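Lactate utilization protein C (Deinococcus radiodurans, PDB 2G40) may function in L-lactate utilization as a homodimeric member of the LutC/YkgG family. Local coordinates at residues A97-P102 and A127-C132; L111-P116 and Q150-L155; A120-A125 and S156-F161; C132-S137 and T141-H146. All blocks are in the same frame, centred on the assembly; numbering follows the deposited sequence.

Interaction 1: residues A97-P102 and A127-C132; sequences AGIPAP and AVLTGC
I99 rests its branched side chain against L129, T130 and G131 at the C-terminal end of strand 127-130, an inner strand of the six-stranded parallel sheet of this Rossmann-like LUD domain. The loop that carries I99 links strands 92-94 and 109-111, so the contact closes that connection over the strand's end. Packing is concentrated on this one residue. Its CG2, set anti to the backbone N by a chi1 of -72°, meets L129 CD2 at 4.0 Å, the two side chains passing each other at a slant. The other branch reaches further along the strand, where I99 CD1 lies 4.1 Å from T130 CA. L104 touches both I99 and L129, and I83 of helix 79-87 also packs on L129, which completes an apolar cluster at this end of the sheet. The outer part of the loop is different: A97, A101 and P102 are exposed and make no contact with 127-132. Cutting I99 back to alanine is likely to open a gap beside L129 and strip the apolar cover from the backbone at G131. T130 OG1 donates to G131 O at 2.7 Å, using a carbonyl lone pair, and is also hydrogen-bonded to H162 NE2. The end methyl of the isoleucine, I99 CD1, lies 4.0 Å from both G131 N and L129 O, a buried carbonyl with no polar partner in the model.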
loop_
_atom_site.group_PDB
_atom_site.type_symbol
_atom_site.label_atom_id
_atom_site.label_comp_id
_atom_site.label_asym_id
_atom_site.label_seq_id
_atom_site.Cartn_x
_atom_site.Cartn_y
_atom_site.Cartn_z
ATOM N N ALA A 97 -8.183 -1.385 -16.359
ATOM C CA ALA A 97 -9.160 -2.042 -17.227
ATOM C C ALA A 97 -10.608 -1.839 -16.770
ATOM O O ALA A 97 -11.536 -1.797 -17.586
ATOM C CB ALA A 97 -8.817 -3.564 -17.327
ATOM N N GLY A 98 -10.813 -1.697 -15.468
ATOM C CA GLY A 98 -12.160 -1.576 -14.914
ATOM C C GLY A 98 -12.719 -0.180 -14.829
ATOM O O GLY A 98 -13.828 0.021 -14.315
ATOM N N ILE A 99 -11.974 0.813 -15.309
ATOM C CA ILE A 99 -12.501 2.177 -15.345
ATOM C C ILE A 99 -13.639 2.198 -16.362
ATOM O O ILE A 99 -13.436 1.777 -17.501
ATOM C CB ILE A 99 -11.391 3.178 -15.751
ATOM C CG1 ILE A 99 -10.382 3.348 -14.608
ATOM C CG2 ILE A 99 -11.969 4.524 -16.204
ATOM C CD1 ILE A 99 -10.920 4.031 -13.370
ATOM N N PRO A 100 -14.840 2.671 -15.965
ATOM C CA PRO A 100 -15.903 2.721 -16.971
ATOM C C PRO A 100 -15.548 3.585 -18.186
ATOM O O PRO A 100 -15.094 4.704 -18.037
ATOM C CB PRO A 100 -17.098 3.299 -16.207
ATOM C CG PRO A 100 -16.783 3.101 -14.761
ATOM C CD PRO A 100 -15.298 3.108 -14.635
ATOM N N ALA A 101 -15.780 3.059 -19.387
ATOM C CA ALA A 101 -15.573 3.829 -20.627
ATOM C C ALA A 101 -16.105 5.275 -20.592
ATOM O O ALA A 101 -15.439 6.176 -21.085
ATOM C CB ALA A 101 -16.178 3.090 -21.810
ATOM N N PRO A 102 -17.326 5.493 -20.064
ATOM C CA PRO A 102 -17.889 6.859 -19.991
ATOM C C PRO A 102 -17.063 7.913 -19.262
ATOM O O PRO A 102 -17.275 9.097 -19.472
ATOM C CB PRO A 102 -19.229 6.644 -19.269
ATOM C CG PRO A 102 -19.593 5.232 -19.594
ATOM C CD PRO A 102 -18.299 4.488 -19.590
ATOM N N ALA A 127 -0.141 10.694 -15.804
ATOM C CA ALA A 127 -1.064 10.490 -14.714
ATOM C C ALA A 127 -1.553 9.047 -14.718
ATOM O O ALA A 127 -1.412 8.321 -15.705
ATOM C CB ALA A 127 -2.260 11.444 -14.846
ATOM N N VAL A 128 -2.122 8.656 -13.592
ATOM C CA VAL A 128 -2.882 7.435 -13.479
ATOM C C VAL A 128 -4.260 7.828 -12.960
ATOM O O VAL A 128 -4.392 8.705 -12.104
ATOM C CB VAL A 128 -2.198 6.422 -12.531
ATOM C CG1 VAL A 128 -1.972 7.003 -11.094
ATOM C CG2 VAL A 128 -2.984 5.120 -12.494
ATOM N N LEU A 129 -5.269 7.146 -13.480
ATOM C CA LEU A 129 -6.654 7.391 -13.137
ATOM C C LEU A 129 -7.167 6.146 -12.442
ATOM O O LEU A 129 -7.037 5.049 -12.978
ATOM C CB LEU A 129 -7.468 7.648 -14.407
ATOM C CG LEU A 129 -8.986 7.696 -14.231
ATOM C CD1 LEU A 129 -9.370 8.889 -13.373
ATOM C CD2 LEU A 129 -9.695 7.737 -15.542
ATOM N N THR A 130 -7.701 6.297 -11.229
ATOM C CA THR A 130 -8.249 5.150 -10.514
ATOM C C THR A 130 -9.525 5.488 -9.786
ATOM O O THR A 130 -9.812 6.648 -9.490
ATOM C CB THR A 130 -7.289 4.556 -9.420
ATOM O OG1 THR A 130 -7.309 5.389 -8.244
ATOM C CG2 THR A 130 -5.876 4.410 -9.922
ATOM N N GLY A 131 -10.264 4.431 -9.481
ATOM C CA GLY A 131 -11.294 4.473 -8.454
ATOM C C GLY A 131 -10.643 4.202 -7.110
ATOM O O GLY A 131 -9.433 4.369 -6.925
ATOM N N CYS A 132 -11.450 3.786 -6.156
ATOM C CA CYS A 132 -10.932 3.354 -4.861
ATOM C C CYS A 132 -11.891 2.371 -4.250
ATOM O O CYS A 132 -12.952 2.086 -4.839
ATOM C CB CYS A 132 -10.768 4.523 -3.929
ATOM S SG CYS A 132 -12.292 5.393 -3.515
#

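Interaction 2: residues L111-P116 and Q150-L155; sequences LRDEPP and QGRRAL
D113 and R152 form a side-on, two-pronged salt bridge in which each carboxylate oxygen receives one N-H from the arginine. R152 NE reaches D113 OD2 at 2.6 Å, and R152 NH2 reaches D113 OD1 at 2.8 Å with a nearly straight N-H...O angle of 173°. Both oxygens use their syn lone pairs, and the carboxylate and guanidinium planes lie only 7° apart, so the pair is held flat. P116 covers one face of the guanidinium, its CB 3.7 Å from R152 NH2 and displaced toward the rim. L155 lies over the carboxylate face turned away from P116, its CD2 3.6 Å from D113 CG. The next shell fixes these groups in place. A water gives a proton to D113 OD2 at 2.7 Å and accepts one from R152 N at 3.0 Å, tying the acid to the arginine's own backbone. L117 joins both partners as well, its N bonded to D113 OD1 and its O to R152 NH2. The R152 chain runs extended from CG to NE, which carries the guanidinium out to the acid and on to the second subunit, where NH1 bonds to the carbonyl of V212 of that chain. A leucine in place of R152 would probably leave the largely buried D113 carboxylate without its countercharge and remove this bond across the dimer. Inward, L155 packs on I94 of strand 92-94, while L122 of helix 119-124 touches R152, A154 and L155, setting the salt bridge between the sheet edge, that helix and the subunit interface.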
loop_
_atom_site.group_PDB
_atom_site.type_symbol
_atom_site.label_atom_id
_atom_site.label_comp_id
_atom_site.label_asym_id
_atom_site.label_seq_id
_atom_site.Cartn_x
_atom_site.Cartn_y
_atom_site.Cartn_z
ATOM N N LEU A 111 -3.097 4.953 -21.701
ATOM C CA LEU A 111 -2.205 3.817 -21.557
ATOM C C LEU A 111 -2.907 2.722 -20.799
ATOM O O LEU A 111 -3.475 2.940 -19.740
ATOM C CB LEU A 111 -0.935 4.168 -20.769
ATOM C CG LEU A 111 -0.041 5.280 -21.301
ATOM C CD1 LEU A 111 0.989 5.698 -20.252
ATOM C CD2 LEU A 111 0.622 4.829 -22.580
ATOM N N ARG A 112 -2.814 1.517 -21.327
ATOM C CA ARG A 112 -3.389 0.364 -20.687
ATOM C C ARG A 112 -2.258 -0.488 -20.144
ATOM O O ARG A 112 -1.124 -0.440 -20.640
ATOM C CB ARG A 112 -4.252 -0.426 -21.668
ATOM C CG ARG A 112 -5.446 0.357 -22.202
ATOM C CD ARG A 112 -6.401 0.717 -21.087
ATOM N NE ARG A 112 -7.652 1.185 -21.637
ATOM C CZ ARG A 112 -8.785 1.307 -20.954
ATOM N NH1 ARG A 112 -8.823 1.033 -19.657
ATOM N NH2 ARG A 112 -9.876 1.732 -21.576
ATOM N N ASP A 113 -2.581 -1.233 -19.092
ATOM C CA ASP A 113 -1.617 -2.020 -18.356
ATOM C C ASP A 113 -1.677 -3.489 -18.735
ATOM O O ASP A 113 -1.307 -4.340 -17.941
ATOM C CB ASP A 113 -1.872 -1.888 -16.857
ATOM C CG ASP A 113 -0.698 -2.349 -16.048
ATOM O OD1 ASP A 113 0.440 -2.064 -16.479
ATOM O OD2 ASP A 113 -0.918 -2.994 -14.994
ATOM N N GLU A 114 -2.167 -3.765 -19.940
ATOM C CA GLU A 114 -2.149 -5.100 -20.511
ATOM C C GLU A 114 -1.542 -4.974 -21.910
ATOM O O GLU A 114 -2.159 -4.366 -22.790
ATOM C CB GLU A 114 -3.583 -5.666 -20.574
ATOM C CG GLU A 114 -4.277 -5.884 -19.207
ATOM C CD GLU A 114 -4.916 -4.626 -18.589
ATOM O OE1 GLU A 114 -5.408 -3.734 -19.330
ATOM O OE2 GLU A 114 -4.946 -4.542 -17.339
ATOM N N PRO A 115 -0.304 -5.485 -22.124
ATOM C CA PRO A 115 0.576 -6.136 -21.144
ATOM C C PRO A 115 1.105 -5.121 -20.130
ATOM O O PRO A 115 1.027 -3.910 -20.379
ATOM C CB PRO A 115 1.701 -6.707 -22.004
ATOM C CG PRO A 115 1.736 -5.816 -23.220
ATOM C CD PRO A 115 0.320 -5.398 -23.455
ATOM N N PRO A 116 1.676 -5.597 -19.013
ATOM C CA PRO A 116 2.010 -4.681 -17.944
ATOM C C PRO A 116 2.997 -3.618 -18.390
ATOM O O PRO A 116 3.958 -3.918 -19.109
ATOM C CB PRO A 116 2.620 -5.588 -16.865
ATOM C CG PRO A 116 2.150 -6.925 -17.183
ATOM C CD PRO A 116 2.063 -6.977 -18.682
ATOM N N GLN A 150 -8.714 0.033 -10.257
ATOM C CA GLN A 150 -7.611 0.606 -9.534
ATOM C C GLN A 150 -6.264 0.103 -10.017
ATOM O O GLN A 150 -5.262 0.828 -9.985
ATOM C CB GLN A 150 -7.773 0.256 -8.067
ATOM C CG GLN A 150 -8.927 0.953 -7.436
ATOM C CD GLN A 150 -9.338 0.238 -6.206
ATOM O OE1 GLN A 150 -8.612 0.249 -5.227
ATOM N NE2 GLN A 150 -10.466 -0.437 -6.261
ATOM N N GLY A 151 -6.237 -1.147 -10.451
ATOM C CA GLY A 151 -5.038 -1.737 -11.002
ATOM C C GLY A 151 -4.034 -2.149 -9.965
ATOM O O GLY A 151 -4.212 -1.917 -8.765
ATOM N N ARG A 152 -2.950 -2.751 -10.433
ATOM C CA ARG A 152 -1.910 -3.244 -9.519
ATOM C C ARG A 152 -1.229 -2.104 -8.788
ATOM O O ARG A 152 -1.341 -0.950 -9.172
ATOM C CB ARG A 152 -0.892 -4.107 -10.261
ATOM C CG ARG A 152 -0.084 -3.358 -11.306
ATOM C CD ARG A 152 0.592 -4.303 -12.270
ATOM N NE ARG A 152 1.072 -3.608 -13.437
ATOM C CZ ARG A 152 2.331 -3.230 -13.638
ATOM N NH1 ARG A 152 3.314 -3.590 -12.813
ATOM N NH2 ARG A 152 2.628 -2.561 -14.728
ATOM N N ARG A 153 -0.497 -2.456 -7.741
ATOM C CA ARG A 153 0.089 -1.462 -6.855
ATOM C C ARG A 153 1.014 -0.493 -7.582
ATOM O O ARG A 153 1.030 0.679 -7.265
ATOM C CB ARG A 153 0.790 -2.158 -5.702
ATOM C CG ARG A 153 -0.201 -2.816 -4.757
ATOM C CD ARG A 153 0.382 -2.996 -3.392
ATOM N NE ARG A 153 1.198 -4.183 -3.337
ATOM C CZ ARG A 153 2.382 -4.287 -2.729
ATOM N NH1 ARG A 153 2.965 -3.258 -2.114
ATOM N NH2 ARG A 153 2.993 -5.460 -2.758
ATOM N N ALA A 154 1.740 -0.979 -8.584
ATOM C CA ALA A 154 2.704 -0.136 -9.277
ATOM C C ALA A 154 2.054 1.066 -9.942
ATOM O O ALA A 154 2.692 2.092 -10.068
ATOM C CB ALA A 154 3.475 -0.933 -10.320
ATOM N N LEU A 155 0.807 0.919 -10.387
ATOM C CA LEU A 155 0.150 1.954 -11.182
ATOM C C LEU A 155 -0.116 3.219 -10.393
ATOM O O LEU A 155 -0.172 4.296 -10.968
ATOM C CB LEU A 155 -1.178 1.450 -11.731
ATOM C CG LEU A 155 -1.187 0.255 -12.667
ATOM C CD1 LEU A 155 -2.555 0.166 -13.334
ATOM C CD2 LEU A 155 -0.097 0.362 -13.688
HETATM O O HOH W 1 -3.108 -3.299 -13.420
#

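Interaction 3: residues A120-A125 and S156-F161; sequences AELDRA and SLIPDF
In one of its two deposited conformers, I158 has a chi1 of -54°, which sets CG2 anti to the backbone N and presents that methyl to L122 on helix 119-124. I158 CG2 lies 3.6 Å from L122 CB, and it also sits 3.8 Å from D123 N, over the helix backbone. The end of the I158 side chain leads away from the helix, and the residue also packs on H119 of the second subunit. P159 follows at the end of the helix: its CA is 3.6 Å from L122 O, and its CG approaches L122 CD2 more loosely at 4.4 Å. Beyond the helix, A125 leaves helical geometry as the chain turns toward strand 127-130, while 156-161 leads into strand 161-167. The contact thus joins a helix end to the loop before a neighbouring strand of the parallel Rossmann-type sheet. I94 of strand 92-94 touches L122, A125 and P159 from the sheet side. On the outer side water links the segments. One water accepts from D160 N at 2.9 Å and lies 2.7 Å from A125 O, and D123 O is also within its reach. A second water stands 2.6 Å from D123 OD1 and 2.9 Å from I158 O. D160 itself turns to R216 in a salt bridge. Direct contact is thus mainly apolar, whereas polar groups of the helix end reach the loop through water, which implies joining by shape and hydration.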
loop_
_atom_site.group_PDB
_atom_site.type_symbol
_atom_site.label_atom_id
_atom_site.label_comp_id
_atom_site.label_asym_id
_atom_site.label_seq_id
_atom_site.Cartn_x
_atom_site.Cartn_y
_atom_site.Cartn_z
ATOM N N ALA A 120 9.580 2.249 -16.606
ATOM C CA ALA A 120 9.884 3.425 -17.423
ATOM C C ALA A 120 8.622 3.979 -18.079
ATOM O O ALA A 120 8.426 5.184 -18.114
ATOM C CB ALA A 120 10.913 3.079 -18.463
ATOM N N GLU A 121 7.770 3.092 -18.590
ATOM C CA GLU A 121 6.473 3.502 -19.146
ATOM C C GLU A 121 5.613 4.164 -18.075
ATOM O O GLU A 121 4.956 5.181 -18.319
ATOM C CB GLU A 121 5.741 2.313 -19.779
ATOM C CG GLU A 121 6.271 1.987 -21.187
ATOM C CD GLU A 121 5.982 0.564 -21.675
ATOM O OE1 GLU A 121 5.750 -0.361 -20.864
ATOM O OE2 GLU A 121 6.034 0.353 -22.908
ATOM N N LEU A 122 5.593 3.579 -16.887
ATOM C CA LEU A 122 4.848 4.191 -15.772
ATOM C C LEU A 122 5.424 5.538 -15.362
ATOM O O LEU A 122 4.692 6.472 -15.042
ATOM C CB LEU A 122 4.856 3.269 -14.566
ATOM C CG LEU A 122 4.072 1.992 -14.817
ATOM C CD1 LEU A 122 4.308 1.041 -13.692
ATOM C CD2 LEU A 122 2.598 2.331 -14.970
ATOM N N ASP A 123 6.747 5.628 -15.356
ATOM C CA ASP A 123 7.404 6.870 -14.966
ATOM C C ASP A 123 7.171 7.966 -16.007
ATOM O O ASP A 123 7.087 9.145 -15.660
ATOM C CB ASP A 123 8.896 6.628 -14.744
ATOM C CG ASP A 123 9.589 7.827 -14.170
ATOM O OD1 ASP A 123 9.141 8.312 -13.116
ATOM O OD2 ASP A 123 10.570 8.298 -14.778
ATOM N N ARG A 124 7.028 7.580 -17.274
ATOM C CA ARG A 124 6.835 8.549 -18.351
ATOM C C ARG A 124 5.374 8.988 -18.535
ATOM O O ARG A 124 5.109 10.016 -19.155
ATOM C CB ARG A 124 7.409 7.997 -19.653
ATOM C CG ARG A 124 8.945 8.079 -19.678
ATOM C CD ARG A 124 9.584 7.175 -20.743
ATOM N N ALA A 125 4.447 8.217 -17.982
ATOM C CA ALA A 125 3.034 8.539 -18.038
ATOM C C ALA A 125 2.819 9.857 -17.300
ATOM O O ALA A 125 3.562 10.178 -16.368
ATOM C CB ALA A 125 2.219 7.409 -17.397
ATOM N N SER A 156 -0.304 3.092 -9.090
ATOM C CA SER A 156 -0.547 4.255 -8.236
ATOM C C SER A 156 0.684 4.602 -7.396
ATOM O O SER A 156 0.645 5.508 -6.565
ATOM C CB SER A 156 -1.787 4.026 -7.362
ATOM O OG SER A 156 -1.787 2.732 -6.766
ATOM N N LEU A 157 1.792 3.917 -7.633
ATOM C CA LEU A 157 3.015 4.239 -6.933
ATOM C C LEU A 157 4.013 4.978 -7.789
ATOM O O LEU A 157 4.661 5.896 -7.321
ATOM C CB LEU A 157 3.689 2.975 -6.405
ATOM C CG LEU A 157 5.002 3.306 -5.674
ATOM C CD1 LEU A 157 4.707 4.033 -4.363
ATOM C CD2 LEU A 157 5.835 2.094 -5.437
ATOM N N ILE A 158 4.175 4.530 -9.027
ATOM C CA ILE A 158 5.236 5.030 -9.894
ATOM C C ILE A 158 4.891 6.333 -10.633
ATOM O O ILE A 158 5.716 7.250 -10.687
ATOM C CB ILE A 158 5.681 3.946 -10.905
ATOM C CG1 ILE A 158 6.070 2.650 -10.172
ATOM C CG2 ILE A 158 6.834 4.455 -11.765
ATOM C CD1 ILE A 158 7.164 2.819 -9.153
ATOM N N PRO A 159 3.677 6.424 -11.235
ATOM C CA PRO A 159 3.384 7.706 -11.880
ATOM C C PRO A 159 3.316 8.852 -10.861
ATOM O O PRO A 159 3.027 8.622 -9.692
ATOM C CB PRO A 159 2.000 7.476 -12.512
ATOM C CG PRO A 159 1.896 5.991 -12.630
ATOM C CD PRO A 159 2.569 5.483 -11.407
ATOM N N ASP A 160 3.564 10.071 -11.308
ATOM C CA ASP A 160 3.722 11.190 -10.379
ATOM C C ASP A 160 2.452 11.952 -10.058
ATOM O O ASP A 160 2.464 12.814 -9.187
ATOM C CB ASP A 160 4.740 12.142 -10.945
ATOM C CG ASP A 160 5.382 13.015 -9.885
ATOM O OD1 ASP A 160 5.683 12.523 -8.779
ATOM O OD2 ASP A 160 5.616 14.188 -10.193
ATOM N N PHE A 161 1.362 11.649 -10.752
ATOM C CA PHE A 161 0.109 12.355 -10.609
ATOM C C PHE A 161 -0.992 11.323 -10.620
ATOM O O PHE A 161 -1.100 10.561 -11.568
ATOM C CB PHE A 161 -0.080 13.335 -11.765
ATOM C CG PHE A 161 -1.403 14.087 -11.774
ATOM C CD1 PHE A 161 -2.108 14.366 -10.619
ATOM C CD2 PHE A 161 -1.904 14.553 -12.979
ATOM C CE1 PHE A 161 -3.312 15.086 -10.660
ATOM C CE2 PHE A 161 -3.093 15.272 -13.026
ATOM C CZ PHE A 161 -3.786 15.540 -11.882
HETATM O O HOH W 2 4.825 10.108 -13.931
HETATM O O HOH W 3 6.812 9.342 -12.412
#

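Interaction 4: residues C132-S137 and T141-H146; sequences CAVAIS and TIILDH
The beta hairpin of strands 134-136 and 141-144 forms the middle of the four-stranded mixed sheet, with strand 171-172 alongside the first arm and 192-196 alongside the second. V134 pairs with I143, and I136 with T141, as hydrogen-bonded pairs, while A135 and I142 make the non-hydrogen-bonded pair between them. I143 N donates to V134 O at 2.8 Å, almost in line with the C=O. Nearer the turn, I136 N gives to T141 O at 2.8 Å, and T141 N returns a bond to I136 O. Where the first strand begins, a classic beta bulge sets two residues, A133 and V134, against the single I143, whose carbonyl takes a bond of 2.8 Å from A133 N and a weak one from V134 N. On one face of the hairpin V134 and I143 lie side by side, V134 CG1 coming to 3.6 Å from I143 CD1, and I136 CD1 meets the same I143 methyl at 4.0 Å. This face is packed by V182 of helix 175-187 and by W194. On the other, A135 and I142 meet F60 of helix 53-66. Next to the bulge C132 CB touches I142 CG2 at 3.6 Å, and chi1 of C132 (62°) leaves SG 4.2 Å from that same I142 CG2. A133 CB packs at 3.6 Å on CG of D145, whose carboxylate is salt-bridged to R147.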
loop_
_atom_site.group_PDB
_atom_site.type_symbol
_atom_site.label_atom_id
_atom_site.label_comp_id
_atom_site.label_asym_id
_atom_site.label_seq_id
_atom_site.Cartn_x
_atom_site.Cartn_y
_atom_site.Cartn_z
ATOM N N CYS A 132 -11.450 3.786 -6.156
ATOM C CA CYS A 132 -10.932 3.354 -4.861
ATOM C C CYS A 132 -11.891 2.371 -4.250
ATOM O O CYS A 132 -12.952 2.086 -4.839
ATOM C CB CYS A 132 -10.768 4.523 -3.929
ATOM S SG CYS A 132 -12.292 5.393 -3.515
ATOM N N ALA A 133 -11.522 1.847 -3.087
ATOM C CA ALA A 133 -12.382 0.931 -2.358
ATOM C C ALA A 133 -13.320 1.675 -1.416
ATOM O O ALA A 133 -14.534 1.383 -1.356
ATOM C CB ALA A 133 -11.567 -0.084 -1.594
ATOM N N VAL A 134 -12.743 2.622 -0.682
ATOM C CA VAL A 134 -13.462 3.415 0.320
ATOM C C VAL A 134 -12.612 4.621 0.678
ATOM O O VAL A 134 -11.393 4.625 0.465
ATOM C CB VAL A 134 -13.800 2.575 1.586
ATOM C CG1 VAL A 134 -12.533 2.215 2.357
ATOM C CG2 VAL A 134 -14.840 3.299 2.464
ATOM N N ALA A 135 -13.257 5.670 1.182
ATOM C CA ALA A 135 -12.531 6.816 1.689
ATOM C C ALA A 135 -13.069 7.132 3.062
ATOM O O ALA A 135 -14.227 6.880 3.351
ATOM C CB ALA A 135 -12.697 8.031 0.794
ATOM N N ILE A 136 -12.199 7.678 3.895
ATOM C CA ILE A 136 -12.540 7.998 5.272
ATOM C C ILE A 136 -12.380 9.495 5.487
ATOM O O ILE A 136 -11.295 10.078 5.293
ATOM C CB ILE A 136 -11.644 7.231 6.243
ATOM C CG1 ILE A 136 -11.766 5.723 6.027
ATOM C CG2 ILE A 136 -11.997 7.594 7.670
ATOM C CD1 ILE A 136 -10.518 4.987 6.450
ATOM N N SER A 137 -13.473 10.123 5.901
ATOM C CA SER A 137 -13.487 11.563 6.047
ATOM C C SER A 137 -12.596 12.061 7.172
ATOM O O SER A 137 -11.900 13.050 7.004
ATOM C CB SER A 137 -14.909 12.087 6.209
ATOM O OG SER A 137 -15.469 11.814 7.478
ATOM N N THR A 141 -8.499 9.776 4.216
ATOM C CA THR A 141 -7.856 8.556 3.706
ATOM C C THR A 141 -8.579 7.990 2.525
ATOM O O THR A 141 -9.803 7.896 2.531
ATOM C CB THR A 141 -7.844 7.445 4.776
ATOM O OG1 THR A 141 -7.091 7.889 5.900
ATOM C CG2 THR A 141 -7.230 6.131 4.234
ATOM N N ILE A 142 -7.813 7.573 1.529
ATOM C CA ILE A 142 -8.372 6.842 0.449
ATOM C C ILE A 142 -7.714 5.471 0.506
ATOM O O ILE A 142 -6.480 5.340 0.560
ATOM C CB ILE A 142 -8.146 7.527 -0.891
ATOM C CG1 ILE A 142 -8.924 8.848 -0.958
ATOM C CG2 ILE A 142 -8.579 6.605 -2.001
ATOM C CD1 ILE A 142 -8.486 9.765 -2.074
ATOM N N ILE A 143 -8.551 4.448 0.522
ATOM C CA ILE A 143 -8.059 3.080 0.483
ATOM C C ILE A 143 -8.300 2.475 -0.893
ATOM O O ILE A 143 -9.423 2.496 -1.415
ATOM C CB ILE A 143 -8.744 2.190 1.510
ATOM C CG1 ILE A 143 -8.549 2.745 2.927
ATOM C CG2 ILE A 143 -8.195 0.727 1.389
ATOM C CD1 ILE A 143 -9.392 2.053 4.016
ATOM N N LEU A 144 -7.227 1.947 -1.455
ATOM C CA LEU A 144 -7.273 1.152 -2.646
ATOM C C LEU A 144 -7.144 -0.304 -2.283
ATOM O O LEU A 144 -6.272 -0.677 -1.487
ATOM C CB LEU A 144 -6.106 1.495 -3.556
ATOM C CG LEU A 144 -5.854 2.961 -3.912
ATOM C CD1 LEU A 144 -4.825 2.977 -5.044
ATOM C CD2 LEU A 144 -7.110 3.727 -4.310
ATOM N N ASP A 145 -7.945 -1.129 -2.946
ATOM C CA ASP A 145 -7.820 -2.578 -2.844
ATOM C C ASP A 145 -7.451 -3.236 -4.176
ATOM O O ASP A 145 -7.456 -4.452 -4.274
ATOM C CB ASP A 145 -9.064 -3.229 -2.205
ATOM C CG ASP A 145 -10.312 -3.146 -3.080
ATOM O OD1 ASP A 145 -10.268 -2.542 -4.167
ATOM O OD2 ASP A 145 -11.350 -3.664 -2.643
ATOM N N HIS A 146 -7.131 -2.423 -5.180
ATOM C CA HIS A 146 -6.444 -2.872 -6.391
ATOM C C HIS A 146 -7.262 -3.825 -7.224
ATOM O O HIS A 146 -6.735 -4.701 -7.881
ATOM C CB HIS A 146 -5.059 -3.380 -5.981
ATOM C CG HIS A 146 -4.261 -2.310 -5.311
ATOM N ND1 HIS A 146 -3.802 -1.207 -6.000
ATOM C CD2 HIS A 146 -3.942 -2.103 -4.012
ATOM C CE1 HIS A 146 -3.195 -0.392 -5.158
ATOM N NE2 HIS A 146 -3.248 -0.924 -3.952
#

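How the interactions relate
The chain threads the contacts in an interlocking order. Segments of interactions 1, 2 and 3 alternate, and the hairpin of interaction 4 is formed within the stretch that separates the halves of interactions 2 and 3. The first three gather around the parallel sheet. The centres of interactions 2 and 3 are about 10 Å apart. Interaction 4, in the mixed sheet, lies about 20 Å from interaction 3, centre to centre, across the chain's middle, and shares C132 with interaction 1. Q150 and G151 probably bond to D145 and H146, tying the loop before strand 161-167 to the end of the hairpin. Interactions 2 and 3 both touch the second subunit, so the same part of the chain that packs on the parallel sheet also reaches the dimer interface.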